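Local structure of siroheme decarboxylase (Hydrogenobacter thermophilus, 4CH7) at residues L168-E171 with E172-I175; I175-I178 with T179-S182; R198-E201 with E202-L205. The protein catalyses the decarboxylation of siroheme to didecarboxysiroheme, probably by way of the monodecarboxylated intermediate, in the biosynthesis of heme d1. All blocks are in the same frame, centred on the assembly; numbering follows the deposited sequence.

Contact 1: L168-E171 with E172-I175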
loop_
_atom_site.group_PDB
_atom_site.type_symbol
_atom_site.label_atom_id
_atom_site.label_comp_id
_atom_site.label_asym_id
_atom_site.label_seq_id
_atom_site.Cartn_x
_atom_site.Cartn_y
_atom_site.Cartn_z
ATOM N N LEU A 168 11.317 -10.496 -11.920
ATOM C CA LEU A 168 10.606 -10.123 -13.135
ATOM C C LEU A 168 11.578 -9.791 -14.259
ATOM O O LEU A 168 12.597 -9.139 -14.039
ATOM C CB LEU A 168 9.664 -8.941 -12.881
ATOM C CG LEU A 168 8.234 -9.254 -12.430
ATOM C CD1 LEU A 168 8.221 -10.055 -11.141
ATOM C CD2 LEU A 168 7.419 -7.979 -12.270
ATOM N N THR A 169 11.260 -10.257 -15.461
ATOM C CA THR A 169 12.024 -9.887 -16.645
ATOM C C THR A 169 11.766 -8.417 -16.951
ATOM O O THR A 169 10.833 -7.823 -16.413
ATOM C CB THR A 169 11.628 -10.734 -17.867
ATOM O OG1 THR A 169 10.295 -10.402 -18.280
ATOM C CG2 THR A 169 11.698 -12.218 -17.537
ATOM N N GLU A 170 12.593 -7.830 -17.808
ATOM C CA GLU A 170 12.427 -6.428 -18.172
ATOM C C GLU A 170 11.138 -6.207 -18.961
ATOM O O GLU A 170 10.608 -5.098 -18.990
ATOM C CB GLU A 170 13.638 -5.931 -18.960
ATOM C CG GLU A 170 14.956 -6.064 -18.208
ATOM C CD GLU A 170 15.027 -5.174 -16.981
ATOM O OE1 GLU A 170 14.540 -4.026 -17.046
ATOM O OE2 GLU A 170 15.577 -5.620 -15.953
ATOM N N GLU A 171 10.635 -7.264 -19.593
ATOM C CA GLU A 171 9.359 -7.189 -20.299
ATOM C C GLU A 171 8.204 -7.100 -19.306
ATOM O O GLU A 171 7.298 -6.281 -19.467
ATOM C CB GLU A 171 9.162 -8.398 -21.216
ATOM C CG GLU A 171 7.860 -8.355 -22.006
ATOM C CD GLU A 171 7.679 -9.553 -22.910
ATOM O OE1 GLU A 171 7.279 -10.624 -22.411
ATOM O OE2 GLU A 171 7.929 -9.417 -24.125
ATOM N N GLU A 172 8.246 -7.948 -18.282
ATOM C CA GLU A 172 7.233 -7.939 -17.232
ATOM C C GLU A 172 7.259 -6.616 -16.467
ATOM O O GLU A 172 6.221 -6.135 -16.014
ATOM C CB GLU A 172 7.435 -9.122 -16.279
ATOM C CG GLU A 172 7.182 -10.491 -16.916
ATOM C CD GLU A 172 7.655 -11.644 -16.048
ATOM O OE1 GLU A 172 8.698 -11.500 -15.378
ATOM O OE2 GLU A 172 6.988 -12.700 -16.044
ATOM N N LYS A 173 8.448 -6.032 -16.332
ATOM C CA LYS A 173 8.594 -4.721 -15.708
ATOM C C LYS A 173 7.881 -3.651 -16.527
ATOM O O LYS A 173 7.163 -2.816 -15.977
ATOM C CB LYS A 173 10.070 -4.355 -15.553
ATOM C CG LYS A 173 10.800 -5.111 -14.452
ATOM C CD LYS A 173 12.188 -4.525 -14.231
ATOM C CE LYS A 173 12.964 -5.302 -13.179
ATOM N NZ LYS A 173 14.316 -4.712 -12.936
ATOM N N ARG A 174 8.087 -3.683 -17.843
ATOM C CA ARG A 174 7.416 -2.758 -18.755
ATOM C C ARG A 174 5.903 -2.958 -18.715
ATOM O O ARG A 174 5.141 -1.991 -18.715
ATOM C CB ARG A 174 7.916 -2.951 -20.189
ATOM C CG ARG A 174 9.366 -2.560 -20.421
ATOM C CD ARG A 174 9.677 -2.488 -21.913
ATOM N NE ARG A 174 9.333 -3.722 -22.615
ATOM C CZ ARG A 174 10.179 -4.728 -22.820
ATOM N NH1 ARG A 174 11.425 -4.651 -22.377
ATOM N NH2 ARG A 174 9.782 -5.813 -23.470
ATOM N N ILE A 175 5.480 -4.220 -18.690
ATOM C CA ILE A 175 4.065 -4.571 -18.578
ATOM C C ILE A 175 3.448 -3.940 -17.332
ATOM O O ILE A 175 2.449 -3.227 -17.421
ATOM C CB ILE A 175 3.863 -6.102 -18.539
ATOM C CG1 ILE A 175 4.116 -6.717 -19.915
ATOM C CG2 ILE A 175 2.459 -6.447 -18.071
ATOM C CD1 ILE A 175 3.971 -8.229 -19.947
#
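Lys173 N donates to Thr169 O (3.0 Å), the first main-chain bond of helix 170-179, and two more follow in the same i to i+4 pattern, Arg174 N to Glu170 O and Ile175 N to Glu171 O. The chain enters this helix through a capping box formed by Thr169, at the N-cap, and Glu172. With chi1 at 69°, Thr169 OG1 sits between its own backbone N and carbonyl carbon, where it faces the first turn and accepts from Glu172 N (3.2 Å). The reciprocal bond is shorter: Thr169 N donates to Glu172 OE1 at 2.8 Å, reaching the anti side of the carboxylate and 21° out of its plane. OE1 also lies against Leu168 CA, while Leu168 CG rests near Glu172 CB (3.9 Å), the two side chains crossing at about a right angle. The other carboxylate oxygen of Glu172 forms a salt bridge with Arg214, so this one side chain both closes the cap and reaches beyond the helix. On another side of the turn, Glu170 and Lys173 run side by side in the same direction and end in a long, weak salt bridge between Glu170 OE2 and Lys173 NZ (3.4 Å). Glu171 has its salt bridge with Lys207 of helix 201-213 rather than with Arg174. The Arg174 chain, bent at chi3, folds back over the first turn: Glu171 CA lies 3.4 Å above one face of the guanidinium, toward its rim, and Arg174 NH2 comes within 3.5 Å of Glu171 CB.

Contact 2: I175-I178 with T179-S182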
loop_
_atom_site.group_PDB
_atom_site.type_symbol
_atom_site.label_atom_id
_atom_site.label_comp_id
_atom_site.label_asym_id
_atom_site.label_seq_id
_atom_site.Cartn_x
_atom_site.Cartn_y
_atom_site.Cartn_z
ATOM N N ILE A 175 5.480 -4.220 -18.690
ATOM C CA ILE A 175 4.065 -4.571 -18.578
ATOM C C ILE A 175 3.448 -3.940 -17.332
ATOM O O ILE A 175 2.449 -3.227 -17.421
ATOM C CB ILE A 175 3.863 -6.102 -18.539
ATOM C CG1 ILE A 175 4.116 -6.717 -19.915
ATOM C CG2 ILE A 175 2.459 -6.447 -18.071
ATOM C CD1 ILE A 175 3.971 -8.229 -19.947
ATOM N N VAL A 176 4.052 -4.205 -16.175
ATOM C CA VAL A 176 3.625 -3.595 -14.917
ATOM C C VAL A 176 3.676 -2.070 -15.003
ATOM O O VAL A 176 2.750 -1.386 -14.565
ATOM C CB VAL A 176 4.491 -4.077 -13.736
ATOM C CG1 VAL A 176 4.173 -3.289 -12.479
ATOM C CG2 VAL A 176 4.278 -5.561 -13.494
ATOM N N SER A 177 4.754 -1.553 -15.588
ATOM C CA SER A 177 4.967 -0.113 -15.717
ATOM C C SER A 177 3.810 0.624 -16.394
ATOM O O SER A 177 3.332 1.641 -15.888
ATOM C CB SER A 177 6.268 0.159 -16.475
ATOM O OG SER A 177 6.404 1.535 -16.774
ATOM N N ILE A 178 3.353 0.098 -17.528
ATOM C CA ILE A 178 2.338 0.779 -18.328
ATOM C C ILE A 178 0.896 0.392 -17.981
ATOM O O ILE A 178 -0.041 1.093 -18.364
ATOM C CB ILE A 178 2.554 0.558 -19.841
ATOM C CG1 ILE A 178 2.059 -0.826 -20.266
ATOM C CG2 ILE A 178 4.018 0.753 -20.218
ATOM C CD1 ILE A 178 1.659 -0.897 -21.723
ATOM N N THR A 179 0.717 -0.716 -17.264
ATOM C CA THR A 179 -0.624 -1.194 -16.914
ATOM C C THR A 179 -1.087 -0.761 -15.522
ATOM O O THR A 179 -2.282 -0.781 -15.232
ATOM C CB THR A 179 -0.732 -2.735 -17.008
ATOM O OG1 THR A 179 0.248 -3.349 -16.158
ATOM C CG2 THR A 179 -0.539 -3.205 -18.439
ATOM N N GLN A 180 -0.144 -0.365 -14.672
ATOM C CA GLN A 180 -0.430 -0.071 -13.264
ATOM C C GLN A 180 -1.408 1.086 -13.031
ATOM O O GLN A 180 -2.032 1.165 -11.972
ATOM C CB GLN A 180 0.871 0.184 -12.492
ATOM C CG GLN A 180 1.700 1.356 -13.020
ATOM C CD GLN A 180 3.008 1.538 -12.270
ATOM O OE1 GLN A 180 3.071 1.353 -11.055
ATOM N NE2 GLN A 180 4.059 1.906 -12.993
ATOM N N GLY A 181 -1.549 1.969 -14.015
ATOM C CA GLY A 181 -2.386 3.150 -13.863
ATOM C C GLY A 181 -3.871 2.902 -14.042
ATOM O O GLY A 181 -4.342 1.780 -13.872
ATOM N N SER A 182 -4.607 3.959 -14.380
ATOM C CA SER A 182 -6.051 3.867 -14.582
ATOM C C SER A 182 -6.416 2.898 -15.700
ATOM O O SER A 182 -5.932 3.028 -16.824
ATOM C CB SER A 182 -6.636 5.246 -14.901
ATOM O OG SER A 182 -6.624 6.095 -13.770
HETATM O O HOH W 1 -1.309 2.895 -16.847
#
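Thr179 and Ile175 are joined by two hydrogen bonds to a single acceptor. The backbone one runs from Thr179 N to Ile175 O at 3.1 Å and is bent, with an angle of 136° at the hydrogen. The hydroxyl supplies the other: Thr179 OG1 donates to Ile175 O at a very short 2.5 Å, approaching from above the carbonyl plane. A chi1 of 57° makes this possible by swinging OG1 back over the preceding turn, and the same hydroxyl is hydrogen-bonded to Tyr57 OH, linking the helix to strand 53-57. Among the remaining main-chain bonds, Val176 O receives weak ones from Thr179 N and Gln180 N, the latter at 3.1 Å, as the regular helix ends.

A side-chain amide supplies a donor to the next carbonyl along. Gln180 NE2 donates to Ser177 O at 3.0 Å, the acceptor lying close to the plane of the amide. The first torsion of Gln180 (chi1 60°) curls the chain back along the last turn, with its CG 3.3 Å from Ser177 O. The amide oxygen accepts from Tyr319 N, so both ends of the group are used and its rotation is set. Replacing Gln180 by alanine takes both polar atoms away, and Ser177 O would probably lose its side-chain donor and Tyr319 N its acceptor.

Water bridges the exit: it donates to Ile178 O (2.7 Å) and accepts weakly from Gly181 N. The apolar side chains pack on neighbouring parts of the fold: Ile178 on Tyr193 and Leu197, Val176 on Leu62 and Phe320. Together these interactions form the C-terminal end of helix 170-179, the first helix of the second helix-turn-helix domain of the chain.

Contact 3: R198-E201 with E202-L205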
loop_
_atom_site.group_PDB
_atom_site.type_symbol
_atom_site.label_atom_id
_atom_site.label_comp_id
_atom_site.label_asym_id
_atom_site.label_seq_id
_atom_site.Cartn_x
_atom_site.Cartn_y
_atom_site.Cartn_z
ATOM N N ARG A 198 4.146 -3.599 -28.209
ATOM C CA ARG A 198 4.479 -4.219 -29.491
ATOM C C ARG A 198 4.085 -5.692 -29.540
ATOM O O ARG A 198 4.807 -6.518 -30.102
ATOM C CB ARG A 198 5.973 -4.067 -29.793
ATOM C CG ARG A 198 6.471 -2.629 -29.789
ATOM C CD ARG A 198 5.918 -1.846 -30.969
ATOM N NE ARG A 198 6.612 -0.573 -31.135
ATOM C CZ ARG A 198 6.157 0.594 -30.693
ATOM N NH1 ARG A 198 4.992 0.660 -30.063
ATOM N NH2 ARG A 198 6.864 1.701 -30.885
HETATM N N MSE A 199 2.941 -6.018 -28.944
HETATM C CA MSE A 199 2.442 -7.385 -28.951
HETATM C C MSE A 199 0.934 -7.403 -29.164
HETATM O O MSE A 199 0.284 -6.356 -29.147
HETATM C CB MSE A 199 2.825 -8.114 -27.655
HETATM C CG MSE A 199 2.272 -7.492 -26.376
HETATM SE SE MSE A 199 2.642 -8.548 -24.778
HETATM C CE MSE A 199 4.396 -7.870 -24.339
ATOM N N SER A 200 0.382 -8.592 -29.379
ATOM C CA SER A 200 -1.059 -8.738 -29.524
ATOM C C SER A 200 -1.721 -8.662 -28.153
ATOM O O SER A 200 -1.045 -8.761 -27.125
ATOM C CB SER A 200 -1.398 -10.067 -30.194
ATOM O OG SER A 200 -1.145 -11.156 -29.326
ATOM N N GLU A 201 -3.037 -8.465 -28.141
ATOM C CA GLU A 201 -3.800 -8.507 -26.900
ATOM C C GLU A 201 -3.686 -9.898 -26.297
ATOM O O GLU A 201 -3.550 -10.053 -25.085
ATOM C CB GLU A 201 -5.274 -8.200 -27.162
ATOM C CG GLU A 201 -5.596 -6.751 -27.480
ATOM C CD GLU A 201 -7.007 -6.585 -28.004
ATOM O OE1 GLU A 201 -7.232 -6.894 -29.190
ATOM O OE2 GLU A 201 -7.888 -6.151 -27.233
ATOM N N GLU A 202 -3.754 -10.905 -27.164
ATOM C CA GLU A 202 -3.692 -12.299 -26.748
ATOM C C GLU A 202 -2.386 -12.590 -26.016
ATOM O O GLU A 202 -2.376 -13.295 -25.007
ATOM C CB GLU A 202 -3.837 -13.222 -27.961
ATOM C CG GLU A 202 -3.975 -14.700 -27.612
ATOM C CD GLU A 202 -4.050 -15.589 -28.835
ATOM O OE1 GLU A 202 -5.126 -15.655 -29.462
ATOM O OE2 GLU A 202 -3.029 -16.223 -29.168
ATOM N N GLU A 203 -1.290 -12.034 -26.523
ATOM C CA GLU A 203 0.017 -12.218 -25.900
ATOM C C GLU A 203 0.117 -11.466 -24.571
ATOM O O GLU A 203 0.710 -11.968 -23.618
ATOM C CB GLU A 203 1.133 -11.796 -26.863
ATOM C CG GLU A 203 1.331 -12.762 -28.033
ATOM C CD GLU A 203 2.192 -12.186 -29.140
ATOM O OE1 GLU A 203 2.288 -10.945 -29.240
ATOM O OE2 GLU A 203 2.765 -12.978 -29.917
ATOM N N LEU A 204 -0.465 -10.270 -24.510
ATOM C CA LEU A 204 -0.486 -9.491 -23.270
ATOM C C LEU A 204 -1.315 -10.181 -22.190
ATOM O O LEU A 204 -0.858 -10.340 -21.058
ATOM C CB LEU A 204 -1.025 -8.080 -23.519
ATOM C CG LEU A 204 -1.190 -7.205 -22.273
ATOM C CD1 LEU A 204 0.121 -7.108 -21.513
ATOM C CD2 LEU A 204 -1.701 -5.821 -22.627
ATOM N N LEU A 205 -2.534 -10.578 -22.546
ATOM C CA LEU A 205 -3.435 -11.256 -21.616
ATOM C C LEU A 205 -2.831 -12.568 -21.125
ATOM O O LEU A 205 -3.018 -12.963 -19.973
ATOM C CB LEU A 205 -4.789 -11.506 -22.282
ATOM C CG LEU A 205 -5.613 -10.252 -22.566
ATOM C CD1 LEU A 205 -6.839 -10.578 -23.396
ATOM C CD2 LEU A 205 -6.010 -9.593 -21.263
#
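A capping box at the start of helix 201-213 joins Ser200, the N-cap residue, to Glu203. A chi1 of 71° tucks Ser200 OG over its own main chain, turned to the first helical turn, and it accepts from Glu203 N at 2.9 Å. In return Ser200 N donates to Glu203 OE1 at 3.0 Å, a nearly straight bond (169°) that meets the carboxylate on its anti side, well out of its plane. The same oxygen touches Met199 CB (3.3 Å). Main-chain bonds then begin the helix, from Leu204 N to Ser200 O and from Leu205 N to Glu201 O (2.8 Å). Ahead of the cap, the selenomethionine at Met199 lies alongside this turn, its SE 3.9 Å from Leu204 CB. The carboxylate of Glu201 forms a salt bridge with Arg188, while Leu204 packs on Tyr193 of helix 191-196. Just before the box, Arg198, with positive phi, closes helix 191-196 in a Schellman motif. A helix C-cap followed almost at once by an N-cap makes the tight corner between the second and third helices of the second helix-turn-helix domain of the chain.

How the contacts relate
Along the chain, contact 1 starts helix 170-179 and contact 2 ends it, the two sharing Ile175 and meeting again where Leu168 CD2 packs on Val176 CG2. Contact 3 follows later, after helix 191-196, at the start of helix 201-213. All three are local, each closing a turn or a helix end: contact 2 begins on the segment where contact 1 ends, contact 3 follows separately, and none nests or crosses. Contacts 1 and 3 use the same kind of cap. The two helices meet in space: Glu171 OE2 approaches Met199 CE near their starts, and Ile175 CG2 packs on Leu204 CD1 further on, joining them within one helix-turn-helix domain.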